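Local coordinates for ABC-type amino acid transport system, periplasmic component (Caldanaerobacter subterraneus subsp. tengcongensis MB4, PDB 4YMX), which binds arginine in the cleft between its two lobes and probably delivers it to the membrane-embedded partner of an amino acid ABC transporter, at residues 46-51 with 198-203; 147-152 with 189-194. All blocks are in the same frame, centred on the assembly; numbering follows the deposited sequence.

Interaction 1 of 2, residues 46-51 with 198-203; sequences DFPPFE and KAYLKE. With ARG (arginine), chain C.
The pyrrolidine ring of Pro48 rests against Ala199 and Tyr200 of the facing helix, and this small apolar patch is the centre of the contact. Its CG lies 3.8 Å from Ala199 CB, while its CD approaches CE1 of the Tyr200 ring at 3.7 Å, the proline ring standing roughly perpendicular to the tyrosine side chain. A cis peptide bond then turns the chain into Pro49, whose CD completes the patch more loosely on the same alanine methyl. Burying Pro48 O here has a price, because this carbonyl has no hydrogen-bonding partner in the model.

Further out, the Tyr200 ring extends past Pro48 and its OH donates to Asp46 O at 2.8 Å. The oxygen lies in the plane of the ring at its edge, yet the hydroxyl stands 45° out of the carbonyl plane. The same loop grips arginine on its other flank. The ligand's NH1 donates to Asp46 OD1 (2.9 Å) and its NH2 to Glu51 OE2 (3.0 Å). Its NE lies 3.4 Å above the plane of the Phe47 ring, over the centre. With CG between the backbone N and carbonyl carbon (chi1 58°), the Asp46 carboxylate turns OD1 to the ligand, while Val175 N donates to OD2. A classic beta bulge, with Phe50 N and Glu51 N both bonded to Phe47 O, shapes this loop.

The contact thus spans the ligand cleft, consistent with a closed, arginine-bound form: strand 46-47 meets the C-terminal part of helix 194-201, and helix 175-183 flanks both, with Phe179 stacking on Tyr200.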
loop_
_atom_site.group_PDB
_atom_site.type_symbol
_atom_site.label_atom_id
_atom_site.label_comp_id
_atom_site.label_asym_id
_atom_site.label_seq_id
_atom_site.Cartn_x
_atom_site.Cartn_y
_atom_site.Cartn_z
ATOM N N ASP A 46 -2.310 -4.156 6.254
ATOM C CA ASP A 46 -3.162 -5.079 5.533
ATOM C C ASP A 46 -2.619 -5.273 4.124
ATOM O O ASP A 46 -3.360 -5.623 3.210
ATOM C CB ASP A 46 -4.569 -4.485 5.443
ATOM C CG ASP A 46 -4.600 -3.112 4.752
ATOM O OD1 ASP A 46 -3.534 -2.488 4.535
ATOM O OD2 ASP A 46 -5.708 -2.652 4.434
ATOM N N PHE A 47 -1.321 -5.043 3.949
ATOM C CA PHE A 47 -0.750 -4.799 2.630
ATOM C C PHE A 47 0.570 -5.543 2.456
ATOM O O PHE A 47 1.613 -4.924 2.205
ATOM C CB PHE A 47 -0.529 -3.286 2.486
ATOM C CG PHE A 47 -0.703 -2.737 1.082
ATOM C CD1 PHE A 47 0.344 -2.072 0.456
ATOM C CD2 PHE A 47 -1.912 -2.848 0.412
ATOM C CE1 PHE A 47 0.188 -1.513 -0.812
ATOM C CE2 PHE A 47 -2.077 -2.299 -0.851
ATOM C CZ PHE A 47 -1.023 -1.646 -1.474
ATOM N N PRO A 48 0.544 -6.883 2.598
ATOM C CA PRO A 48 1.768 -7.662 2.387
ATOM C C PRO A 48 2.213 -7.541 0.931
ATOM O O PRO A 48 1.362 -7.535 0.048
ATOM C CB PRO A 48 1.310 -9.100 2.678
ATOM C CG PRO A 48 -0.177 -9.086 2.372
ATOM C CD PRO A 48 -0.628 -7.753 2.846
ATOM N N PRO A 49 3.525 -7.486 0.664
ATOM C CA PRO A 49 4.662 -7.600 1.583
ATOM C C PRO A 49 5.198 -6.272 2.117
ATOM O O PRO A 49 6.301 -6.259 2.680
ATOM C CB PRO A 49 5.727 -8.254 0.704
ATOM C CG PRO A 49 5.465 -7.641 -0.636
ATOM C CD PRO A 49 3.962 -7.561 -0.745
ATOM N N PHE A 50 4.441 -5.188 1.966
ATOM C CA PHE A 50 4.881 -3.878 2.451
ATOM C C PHE A 50 4.731 -3.740 3.949
ATOM O O PHE A 50 5.655 -3.314 4.643
ATOM C CB PHE A 50 4.122 -2.759 1.732
ATOM C CG PHE A 50 4.405 -2.706 0.264
ATOM C CD1 PHE A 50 5.450 -1.937 -0.229
ATOM C CD2 PHE A 50 3.659 -3.468 -0.630
ATOM C CE1 PHE A 50 5.738 -1.910 -1.588
ATOM C CE2 PHE A 50 3.944 -3.441 -1.995
ATOM C CZ PHE A 50 4.982 -2.663 -2.468
ATOM N N GLU A 51 3.546 -4.072 4.454
ATOM C CA GLU A 51 3.289 -4.086 5.884
ATOM C C GLU A 51 2.157 -5.044 6.169
ATOM O O GLU A 51 1.101 -5.003 5.518
ATOM C CB GLU A 51 2.936 -2.695 6.419
ATOM C CG GLU A 51 1.871 -1.981 5.610
ATOM C CD GLU A 51 2.463 -1.086 4.570
ATOM O OE1 GLU A 51 3.626 -0.659 4.780
ATOM O OE2 GLU A 51 1.785 -0.796 3.571
ATOM N N LYS A 198 -0.550 -10.641 -5.379
ATOM C CA LYS A 198 0.228 -11.877 -5.401
ATOM C C LYS A 198 0.374 -12.462 -3.997
ATOM O O LYS A 198 0.266 -13.673 -3.796
ATOM C CB LYS A 198 1.598 -11.658 -6.051
ATOM C CG LYS A 198 1.546 -11.312 -7.530
ATOM C CD LYS A 198 2.962 -11.239 -8.084
ATOM C CE LYS A 198 2.978 -10.931 -9.565
ATOM N NZ LYS A 198 4.382 -10.784 -10.066
ATOM N N ALA A 199 0.591 -11.600 -3.012
ATOM C CA ALA A 199 0.726 -12.065 -1.640
ATOM C C ALA A 199 -0.561 -12.721 -1.139
ATOM O O ALA A 199 -0.528 -13.820 -0.576
ATOM C CB ALA A 199 1.130 -10.918 -0.737
ATOM N N TYR A 200 -1.695 -12.056 -1.345
ATOM C CA TYR A 200 -2.975 -12.622 -0.925
ATOM C C TYR A 200 -3.304 -13.931 -1.642
ATOM O O TYR A 200 -3.897 -14.831 -1.046
ATOM C CB TYR A 200 -4.103 -11.614 -1.130
ATOM C CG TYR A 200 -4.289 -10.636 0.022
ATOM C CD1 TYR A 200 -3.662 -9.393 0.022
ATOM C CD2 TYR A 200 -5.105 -10.956 1.101
ATOM C CE1 TYR A 200 -3.841 -8.496 1.068
ATOM C CE2 TYR A 200 -5.284 -10.070 2.156
ATOM C CZ TYR A 200 -4.649 -8.841 2.129
ATOM O OH TYR A 200 -4.835 -7.958 3.170
ATOM N N LEU A 201 -2.912 -14.039 -2.907
ATOM C CA LEU A 201 -3.258 -15.211 -3.704
ATOM C C LEU A 201 -2.429 -16.448 -3.331
ATOM O O LEU A 201 -2.725 -17.555 -3.778
ATOM C CB LEU A 201 -3.183 -14.890 -5.203
ATOM C CG LEU A 201 -4.517 -14.430 -5.810
ATOM C CD1 LEU A 201 -5.154 -13.288 -5.016
ATOM C CD2 LEU A 201 -4.349 -14.043 -7.281
ATOM N N LYS A 202 -1.410 -16.270 -2.493
ATOM C CA LYS A 202 -0.731 -17.422 -1.898
ATOM C C LYS A 202 -1.708 -18.231 -1.050
ATOM O O LYS A 202 -1.620 -19.463 -0.989
ATOM C CB LYS A 202 0.492 -16.993 -1.076
ATOM C CG LYS A 202 1.562 -16.260 -1.890
ATOM C CD LYS A 202 2.829 -16.010 -1.072
ATOM C CE LYS A 202 2.517 -15.638 0.374
ATOM N NZ LYS A 202 1.669 -14.421 0.503
ATOM N N GLU A 203 -2.654 -17.548 -0.406
ATOM C CA GLU A 203 -3.685 -18.230 0.361
ATOM C C GLU A 203 -4.978 -18.404 -0.431
ATOM O O GLU A 203 -5.619 -19.455 -0.369
ATOM C CB GLU A 203 -3.970 -17.480 1.664
ATOM C CG GLU A 203 -2.759 -17.381 2.584
ATOM C CD GLU A 203 -2.149 -18.735 2.883
ATOM O OE1 GLU A 203 -2.906 -19.723 3.030
ATOM O OE2 GLU A 203 -0.907 -18.812 2.962
HETATM N N ARG C . -0.771 2.736 -3.455
HETATM C CA ARG C . -2.209 2.974 -3.163
HETATM C C ARG C . -2.426 4.385 -2.646
HETATM O O ARG C . -1.469 5.110 -2.381
HETATM C CB ARG C . -2.719 1.960 -2.138
HETATM C CG ARG C . -1.911 1.919 -0.856
HETATM C CD ARG C . -2.612 1.109 0.223
HETATM N NE ARG C . -1.704 0.798 1.318
HETATM C CZ ARG C . -2.038 0.099 2.396
HETATM N NH1 ARG C . -3.266 -0.369 2.546
HETATM N NH2 ARG C . -1.134 -0.123 3.330
HETATM O OXT ARG C . -3.564 4.824 -2.488
#

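Interaction 2 of 2, residues 147-152 with 189-194; sequences KTIAVQ and AIVVED. With ARG (arginine), chain C.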
loop_
_atom_site.group_PDB
_atom_site.type_symbol
_atom_site.label_atom_id
_atom_site.label_comp_id
_atom_site.label_asym_id
_atom_site.label_seq_id
_atom_site.Cartn_x
_atom_site.Cartn_y
_atom_site.Cartn_z
ATOM N N LYS A 147 -20.304 -3.603 -12.888
ATOM C CA LYS A 147 -19.934 -4.612 -11.901
ATOM C C LYS A 147 -19.713 -4.021 -10.509
ATOM O O LYS A 147 -19.496 -2.816 -10.353
ATOM C CB LYS A 147 -18.672 -5.358 -12.347
ATOM C CG LYS A 147 -18.825 -6.121 -13.656
ATOM C CD LYS A 147 -19.647 -7.393 -13.462
ATOM C CE LYS A 147 -19.714 -8.205 -14.748
ATOM N NZ LYS A 147 -20.384 -9.524 -14.534
ATOM N N THR A 148 -19.776 -4.886 -9.500
ATOM C CA THR A 148 -19.499 -4.497 -8.123
ATOM C C THR A 148 -18.013 -4.713 -7.882
ATOM O O THR A 148 -17.510 -5.834 -7.983
ATOM C CB THR A 148 -20.349 -5.306 -7.135
ATOM O OG1 THR A 148 -21.737 -5.053 -7.402
ATOM C CG2 THR A 148 -20.045 -4.913 -5.680
ATOM N N ILE A 149 -17.309 -3.624 -7.601
ATOM C CA ILE A 149 -15.852 -3.654 -7.498
ATOM C C ILE A 149 -15.420 -3.231 -6.100
ATOM O O ILE A 149 -15.728 -2.119 -5.659
ATOM C CB ILE A 149 -15.220 -2.713 -8.534
ATOM C CG1 ILE A 149 -15.767 -3.024 -9.932
ATOM C CG2 ILE A 149 -13.690 -2.810 -8.478
ATOM C CD1 ILE A 149 -15.422 -4.393 -10.446
ATOM N N ALA A 150 -14.715 -4.122 -5.395
ATOM C CA ALA A 150 -14.228 -3.811 -4.052
ATOM C C ALA A 150 -12.924 -3.032 -4.139
ATOM O O ALA A 150 -12.017 -3.393 -4.901
ATOM C CB ALA A 150 -14.041 -5.071 -3.229
ATOM N N VAL A 151 -12.844 -1.944 -3.368
ATOM C CA VAL A 151 -11.662 -1.090 -3.315
ATOM C C VAL A 151 -11.449 -0.560 -1.910
ATOM O O VAL A 151 -12.393 -0.482 -1.113
ATOM C CB VAL A 151 -11.773 0.130 -4.263
ATOM C CG1 VAL A 151 -11.790 -0.321 -5.722
ATOM C CG2 VAL A 151 -13.001 0.965 -3.937
ATOM N N GLN A 152 -10.217 -0.150 -1.629
ATOM C CA GLN A 152 -9.881 0.424 -0.338
ATOM C C GLN A 152 -10.146 1.927 -0.344
ATOM O O GLN A 152 -9.705 2.656 -1.239
ATOM C CB GLN A 152 -8.422 0.125 0.031
ATOM C CG GLN A 152 -7.999 0.719 1.361
ATOM C CD GLN A 152 -6.700 0.131 1.858
ATOM O OE1 GLN A 152 -5.723 0.008 1.109
ATOM N NE2 GLN A 152 -6.689 -0.276 3.118
ATOM N N ALA A 189 -15.098 -8.163 -8.484
ATOM C CA ALA A 189 -13.671 -7.976 -8.698
ATOM C C ALA A 189 -13.106 -7.066 -7.625
ATOM O O ALA A 189 -13.853 -6.363 -6.943
ATOM C CB ALA A 189 -13.419 -7.367 -10.077
ATOM N N ILE A 190 -11.788 -7.113 -7.465
ATOM C CA ILE A 190 -11.060 -6.199 -6.595
ATOM C C ILE A 190 -10.070 -5.409 -7.451
ATOM O O ILE A 190 -9.486 -5.958 -8.379
ATOM C CB ILE A 190 -10.233 -6.978 -5.557
ATOM C CG1 ILE A 190 -11.116 -7.900 -4.716
ATOM C CG2 ILE A 190 -9.432 -6.031 -4.665
ATOM C CD1 ILE A 190 -10.301 -8.891 -3.878
ATOM N N VAL A 191 -9.859 -4.133 -7.140
ATOM C CA VAL A 191 -8.729 -3.408 -7.719
ATOM C C VAL A 191 -7.709 -3.149 -6.625
ATOM O O VAL A 191 -8.043 -2.593 -5.578
ATOM C CB VAL A 191 -9.152 -2.064 -8.358
ATOM C CG1 VAL A 191 -7.930 -1.307 -8.868
ATOM C CG2 VAL A 191 -10.134 -2.307 -9.500
ATOM N N VAL A 192 -6.470 -3.570 -6.860
ATOM C CA VAL A 192 -5.428 -3.527 -5.835
ATOM C C VAL A 192 -4.082 -3.669 -6.523
ATOM O O VAL A 192 -4.028 -4.080 -7.677
ATOM C CB VAL A 192 -5.662 -4.645 -4.771
ATOM C CG1 VAL A 192 -5.373 -6.023 -5.354
ATOM C CG2 VAL A 192 -4.841 -4.403 -3.504
ATOM N N GLU A 193 -3.000 -3.302 -5.841
ATOM C CA GLU A 193 -1.679 -3.399 -6.436
ATOM C C GLU A 193 -1.255 -4.840 -6.667
ATOM O O GLU A 193 -1.585 -5.739 -5.881
ATOM C CB GLU A 193 -0.644 -2.650 -5.595
ATOM C CG GLU A 193 -0.436 -1.229 -6.054
ATOM C CD GLU A 193 -0.418 -0.251 -4.912
ATOM O OE1 GLU A 193 -1.495 0.248 -4.540
ATOM O OE2 GLU A 193 0.680 0.025 -4.395
ATOM N N ASP A 194 -0.510 -5.030 -7.748
ATOM C CA ASP A 194 -0.055 -6.337 -8.214
ATOM C C ASP A 194 0.684 -7.136 -7.146
ATOM O O ASP A 194 0.369 -8.292 -6.885
ATOM C CB ASP A 194 0.865 -6.133 -9.427
ATOM C CG ASP A 194 1.320 -7.440 -10.058
ATOM O OD1 ASP A 194 0.573 -8.434 -10.000
ATOM O OD2 ASP A 194 2.434 -7.456 -10.630
HETATM N N ARG C . -0.771 2.736 -3.455
HETATM C CA ARG C . -2.209 2.974 -3.163
HETATM C C ARG C . -2.426 4.385 -2.646
HETATM O O ARG C . -1.469 5.110 -2.381
HETATM C CB ARG C . -2.719 1.960 -2.138
HETATM C CG ARG C . -1.911 1.919 -0.856
HETATM C CD ARG C . -2.612 1.109 0.223
HETATM N NE ARG C . -1.704 0.798 1.318
HETATM C CZ ARG C . -2.038 0.099 2.396
HETATM N NH1 ARG C . -3.266 -0.369 2.546
HETATM N NH2 ARG C . -1.134 -0.123 3.330
HETATM O OXT ARG C . -3.564 4.824 -2.488
HETATM O O HOH W 1 -8.050 -1.846 -2.926
#
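Ala150 and Ala189 meet through a short parallel ladder, in which three backbone bonds of unequal quality join strands 148-152 and 189-193. Ala150 N donates to Ala189 O at 2.9 Å, and Val191 N reaches Ala150 O at 3.2 Å; the bond from Ala189 N to Thr148 O is weak. Ala189 O and Ala150 O each also meet a CA-H, from Ile149 and Ile190 respectively. Beyond them the strands, inclined at 30°, draw apart, and a water takes the next rung: it accepts from Gln152 N and donates to Val191 O.

The apolar contacts divide between the two faces of the sheet. On one, Ile149 CD1 lies 3.6 Å from Ala189 CB and its CG2 3.7 Å from Val191 CG2. With CG2 anti to the backbone N (chi1 -52°), that methyl meets Val191, while the CG1 branch carries CD1 to Ala189. Val151 CG1 packs alongside Val191 CB (4.1 Å), the two side chains aligned. Ala150 and Ile190 occupy the opposite face.

Polar side chains gather at the C-terminal ends of these parallel strands, where alpha/beta folds commonly place binding sites. Gln152, extended with CG anti to the backbone N, accepts from arginine NH1 through OE1 (2.9 Å), while NE2 donates to Asn173 O, which helps fix the amide's rotation. Glu193 OE1 takes the ligand's amino N (2.8 Å), so the two strands hold opposite ends of one molecule.

In the mixed sheet both strands are internal, 189-193 in the middle: 168-172 flanks 148-152 and antiparallel 128-133 flanks 189-193. Helix 156-161 packs on Ile149, Val151 and Val191, helix 175-183 on Ile190, and Glu193 N-caps helix 194-201.

From the N terminus the chain first supplies 46-51, at the ligand cleft, and only later builds the sheet that holds 147-152. Interaction 2 closes the shorter loop, 36 residues long, when 189-194 returns beside 147-152. Helix 194-201 follows at once and carries the chain to 198-203, where interaction 1 closes a much longer loop that encloses the first; the two nest without crossing. Interaction 2 therefore belongs to the core of one lobe, whereas interaction 1 ties that lobe to the other. They meet around arginine: Asp46 OD2 and Gln152 NE2 form a weak hydrogen bond, and Phe47 CZ touches Glu193 OE1.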